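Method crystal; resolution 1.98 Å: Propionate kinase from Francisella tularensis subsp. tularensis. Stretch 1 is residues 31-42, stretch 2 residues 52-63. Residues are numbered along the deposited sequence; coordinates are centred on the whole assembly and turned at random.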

# COMPACT_ATOMS: atom_id res chain seq x y z
N LEU A 31 -34.28 -8.26 5.10
CA LEU A 31 -33.53 -7.13 5.59
C LEU A 31 -34.46 -6.13 6.25
O LEU A 31 -35.41 -5.66 5.62
N ALA A 32 -34.20 -5.84 7.52
CA ALA A 32 -34.85 -4.73 8.21
C ALA A 32 -33.97 -3.50 8.07
O ALA A 32 -32.76 -3.58 8.24
N GLU A 33 -34.58 -2.36 7.74
CA GLU A 33 -33.86 -1.14 7.40
C GLU A 33 -34.46 0.07 8.12
O GLU A 33 -35.67 0.08 8.40
N ASN A 34 -33.64 1.08 8.38
CA ASN A 34 -34.10 2.33 8.98
C ASN A 34 -34.77 2.12 10.34
O ASN A 34 -35.74 2.79 10.67
N ILE A 35 -34.24 1.19 11.13
CA ILE A 35 -34.83 0.84 12.42
C ILE A 35 -34.94 2.06 13.34
O ILE A 35 -34.05 2.91 13.36
N ALA A 36 -36.05 2.16 14.06
CA ALA A 36 -36.30 3.26 14.99
C ALA A 36 -36.47 4.62 14.31
O ALA A 36 -36.30 5.66 14.94
N THR A 37 -36.80 4.59 13.02
CA THR A 37 -37.14 5.81 12.28
C THR A 37 -38.52 5.66 11.64
O THR A 37 -39.10 4.58 11.64
N LYS A 38 -39.04 6.76 11.09
CA LYS A 38 -40.36 6.74 10.46
C LYS A 38 -40.42 5.72 9.33
O LYS A 38 -41.46 5.13 9.07
N ASN A 39 -39.28 5.51 8.68
CA ASN A 39 -39.21 4.69 7.48
C ASN A 39 -38.76 3.26 7.76
O ASN A 39 -38.33 2.54 6.85
N CYS A 40 -38.88 2.85 9.01
CA CYS A 40 -38.55 1.48 9.39
C CYS A 40 -39.38 0.50 8.57
O CYS A 40 -40.60 0.67 8.44
N LYS A 41 -38.73 -0.51 8.01
CA LYS A 41 -39.41 -1.55 7.24
C LYS A 41 -38.63 -2.85 7.23
O LYS A 41 -37.40 -2.86 7.34
N VAL A 42 -39.33 -3.97 7.09
CA VAL A 42 -38.68 -5.26 6.97
C VAL A 42 -39.09 -5.91 5.66
O VAL A 42 -40.28 -6.06 5.37
N LYS A 52 -42.90 -5.17 4.80
CA LYS A 52 -43.75 -4.80 5.93
C LYS A 52 -43.22 -3.53 6.54
O LYS A 52 -42.09 -3.50 7.04
N TYR A 53 -44.03 -2.48 6.50
CA TYR A 53 -43.63 -1.21 7.09
C TYR A 53 -44.00 -1.18 8.56
O TYR A 53 -45.01 -1.76 8.97
N LEU A 54 -43.17 -0.52 9.36
CA LEU A 54 -43.39 -0.43 10.79
C LEU A 54 -42.86 0.90 11.29
O LEU A 54 -41.78 0.96 11.89
N GLU A 55 -43.60 1.97 11.03
CA GLU A 55 -43.19 3.32 11.40
C GLU A 55 -42.66 3.39 12.82
O GLU A 55 -43.37 3.08 13.77
N ASN A 56 -41.40 3.80 12.95
CA ASN A 56 -40.75 3.97 14.24
C ASN A 56 -40.64 2.70 15.06
O ASN A 56 -40.52 2.75 16.28
N GLY A 57 -40.67 1.55 14.40
CA GLY A 57 -40.49 0.28 15.08
C GLY A 57 -39.14 0.22 15.77
O GLY A 57 -38.12 0.64 15.22
N SER A 58 -39.11 -0.29 17.00
CA SER A 58 -37.85 -0.43 17.71
C SER A 58 -37.07 -1.61 17.16
O SER A 58 -37.61 -2.45 16.44
N TYR A 59 -35.79 -1.66 17.49
CA TYR A 59 -34.96 -2.80 17.15
C TYR A 59 -35.61 -4.04 17.74
O TYR A 59 -35.59 -5.11 17.14
N LYS A 60 -36.19 -3.90 18.93
CA LYS A 60 -36.92 -5.00 19.55
C LYS A 60 -38.17 -5.36 18.75
O LYS A 60 -38.50 -6.54 18.60
N ASP A 61 -38.87 -4.35 18.25
CA ASP A 61 -40.05 -4.58 17.39
C ASP A 61 -39.66 -5.36 16.14
O ASP A 61 -40.39 -6.25 15.70
N VAL A 62 -38.52 -5.01 15.56
CA VAL A 62 -38.02 -5.73 14.40
C VAL A 62 -37.86 -7.21 14.72
O VAL A 62 -38.33 -8.07 13.98
N PHE A 63 -37.21 -7.51 15.84
CA PHE A 63 -36.98 -8.90 16.22
C PHE A 63 -38.26 -9.68 16.49
O PHE A 63 -38.35 -10.86 16.15

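The two stretches are joined largely by backbone hydrogen bonds, and their side chains fill the space that this ladder leaves. At one end V42 and K52 form an antiparallel pair in which the N and O of both residues are satisfied: V42 N donates to K52 O at 2.8 Å, and K52 N donates to V42 O, also at 2.8 Å, both nearly linear. Two residues along, L54 N donates to C40 O at 3.0 Å. Between these rungs K41 and Y53 face each other as a non-hydrogen-bonded pair; being directly opposite, they put their side chains on the same face, while V42 and K52 take the other. K41 CB lies 3.8 Å from Y53 CD1, an oblique approach to the ring. K41 (chi1 p, the rest t) then extends away from stretch 2, and its NZ makes a long salt bridge to E33 OE2 at 4.0 Å. A lysine suits this position because its aliphatic base can pack while its amine reaches toward the carboxylate of E33, its backbone-bonded neighbour in the same stretch.

Beyond the strands, turns replace regular pairing, yet the backbone remains well served. T37 O accepts from N56 N at 2.8 Å and, within its own type I turn, from C40 N at 3.2 Å. A36 N donates to G57 O at 2.8 Å. N56 (chi1 m) brings its amide close to this region, but N56 ND2 and K38 N, 3.2 Å apart, are both donors and form no bond. At K38 O the approach is a softer one, a CA-H...O contact from E55 CA at 3.4 Å.

The side chains of stretch 1 also secure its own loop. T37 (chi1 p) points away from stretch 2 and uses its hydroxyl twice: OG1 donates to N34 O at 2.7 Å and accepts from N39 N at 3.2 Å. N34 ND2 donates to N39 O at 3.0 Å, tying the two turns together. Short polar side chains suit such places, since they can reach backbone groups that a tight turn leaves without strand partners.

The apolar packing gathers around V62. A32, I35 and C40 all point toward stretch 2, and V62 (t) points back at them: A32 CB meets V62 CG1 at 3.5 Å, I35 CG1 meets V62 CG2 at 3.6 Å, and C40 SG lies 4.2 Å from V62 CG2. I35 (m, t) also sets CD1 over one face of the Y59 ring, 4.0 Å from its centroid, a CH-pi contact, while Y59 OH is hydrogen-bonded elsewhere in the structure. G57 fits where space is short: an ideal CB there would clash with L54 CD2 and crowd C40 SG.

The helix carrying Y59 and V62 starts with a cap and a return bond. S58 (p) occupies the N-cap position, where its OG accepts from D61 N at 2.7 Å; in return S58 N donates to D61 OD2 at 2.8 Å. Serine suits the site because its hydroxyl can accept from a first-turn amide that has no preceding helical carbonyl; the aspartate carboxylate in turn accepts from the amide of S58.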

# COMPACT_ATOMS: atom_id res chain seq x y z
CB LEU A 31 -32.78 -6.46 4.45
CG LEU A 31 -32.02 -5.19 4.85
CD1 LEU A 31 -30.81 -5.54 5.73
CD2 LEU A 31 -31.59 -4.43 3.61
CB ALA A 32 -35.05 -5.07 9.68
CB GLU A 33 -33.95 -0.88 5.90
CG GLU A 33 -32.82 -1.44 5.08
CD GLU A 33 -32.90 -1.01 3.63
OE1 GLU A 33 -31.88 -0.56 3.07
OE2 GLU A 33 -34.00 -1.11 3.04
CB ASN A 34 -35.06 3.06 8.05
CG ASN A 34 -34.61 3.03 6.60
OD1 ASN A 34 -33.44 3.24 6.30
ND2 ASN A 34 -35.54 2.75 5.70
CB ILE A 35 -34.04 -0.30 13.10
CG1 ILE A 35 -34.17 -1.58 12.28
CG2 ILE A 35 -34.51 -0.51 14.55
CD1 ILE A 35 -33.22 -2.68 12.71
CB ALA A 36 -35.22 3.33 16.06
CB THR A 37 -36.11 6.12 11.17
OG1 THR A 37 -36.39 5.33 10.01
CG2 THR A 37 -34.69 5.83 11.66
CB LYS A 38 -40.73 8.12 9.91
CG LYS A 38 -40.62 9.26 10.91
CD LYS A 38 -39.18 9.77 11.03
CE LYS A 38 -39.11 11.03 11.89
NZ LYS A 38 -37.74 11.59 11.94
CB ASN A 39 -38.29 5.34 6.46
CG ASN A 39 -38.78 6.69 6.03
OD1 ASN A 39 -39.93 6.85 5.63
ND2 ASN A 39 -37.91 7.69 6.11
CB CYS A 40 -38.81 1.27 10.88
SG CYS A 40 -38.44 -0.39 11.46
CB LYS A 41 -39.66 -1.09 5.80
CG LYS A 41 -38.37 -0.83 5.05
CD LYS A 41 -38.62 -0.67 3.56
CE LYS A 41 -37.31 -0.40 2.84
NZ LYS A 41 -37.50 -0.29 1.37
CB VAL A 42 -39.06 -6.18 8.14
CG1 VAL A 42 -38.18 -7.43 8.12
CG2 VAL A 42 -38.92 -5.43 9.46
CB LYS A 52 -43.79 -5.91 6.97
CG LYS A 52 -44.36 -7.22 6.46
CD LYS A 52 -44.60 -8.20 7.61
CE LYS A 52 -45.22 -9.50 7.12
NZ LYS A 52 -45.26 -10.53 8.19
CB TYR A 53 -44.26 -0.04 6.34
CG TYR A 53 -43.72 0.09 4.94
CD1 TYR A 53 -42.65 0.93 4.67
CD2 TYR A 53 -44.25 -0.65 3.89
CE1 TYR A 53 -42.14 1.05 3.39
CE2 TYR A 53 -43.75 -0.54 2.61
CZ TYR A 53 -42.69 0.31 2.36
OH TYR A 53 -42.19 0.43 1.09
CB LEU A 54 -42.65 -1.57 11.50
CG LEU A 54 -43.20 -1.98 12.87
CD1 LEU A 54 -44.55 -2.64 12.70
CD2 LEU A 54 -42.24 -2.91 13.59
CB GLU A 55 -44.33 4.32 11.23
CG GLU A 55 -44.63 4.70 9.79
CD GLU A 55 -45.52 5.93 9.68
OE1 GLU A 55 -45.89 6.49 10.73
OE2 GLU A 55 -45.85 6.33 8.54
CB ASN A 56 -41.45 5.06 15.05
CG ASN A 56 -41.35 6.43 14.40
OD1 ASN A 56 -42.36 7.11 14.20
ND2 ASN A 56 -40.14 6.83 14.06
CB SER A 58 -38.10 -0.64 19.21
OG SER A 58 -38.73 -1.88 19.45
CB TYR A 59 -33.57 -2.60 17.74
CG TYR A 59 -32.43 -3.16 16.91
CD1 TYR A 59 -31.62 -2.32 16.15
CD2 TYR A 59 -32.15 -4.52 16.91
CE1 TYR A 59 -30.56 -2.82 15.41
CE2 TYR A 59 -31.09 -5.03 16.17
CZ TYR A 59 -30.31 -4.18 15.42
OH TYR A 59 -29.26 -4.70 14.69
CB LYS A 60 -37.29 -4.67 21.00
CG LYS A 60 -37.96 -5.83 21.73
CD LYS A 60 -38.58 -5.39 23.05
CE LYS A 60 -39.34 -6.54 23.70
NZ LYS A 60 -40.14 -6.11 24.89
CB ASP A 61 -40.69 -3.25 16.99
CG ASP A 61 -41.29 -2.51 18.17
OD1 ASP A 61 -41.60 -3.16 19.19
OD2 ASP A 61 -41.45 -1.27 18.08
CB VAL A 62 -36.68 -5.16 13.92
CG1 VAL A 62 -36.05 -6.07 12.88
CG2 VAL A 62 -36.89 -3.76 13.36
CB PHE A 63 -36.03 -8.99 17.42
CG PHE A 63 -34.59 -9.08 17.02
CD1 PHE A 63 -34.08 -10.25 16.48
CD2 PHE A 63 -33.74 -8.00 17.16
CE1 PHE A 63 -32.75 -10.34 16.10
CE2 PHE A 63 -32.42 -8.08 16.78
CZ PHE A 63 -31.92 -9.26 16.25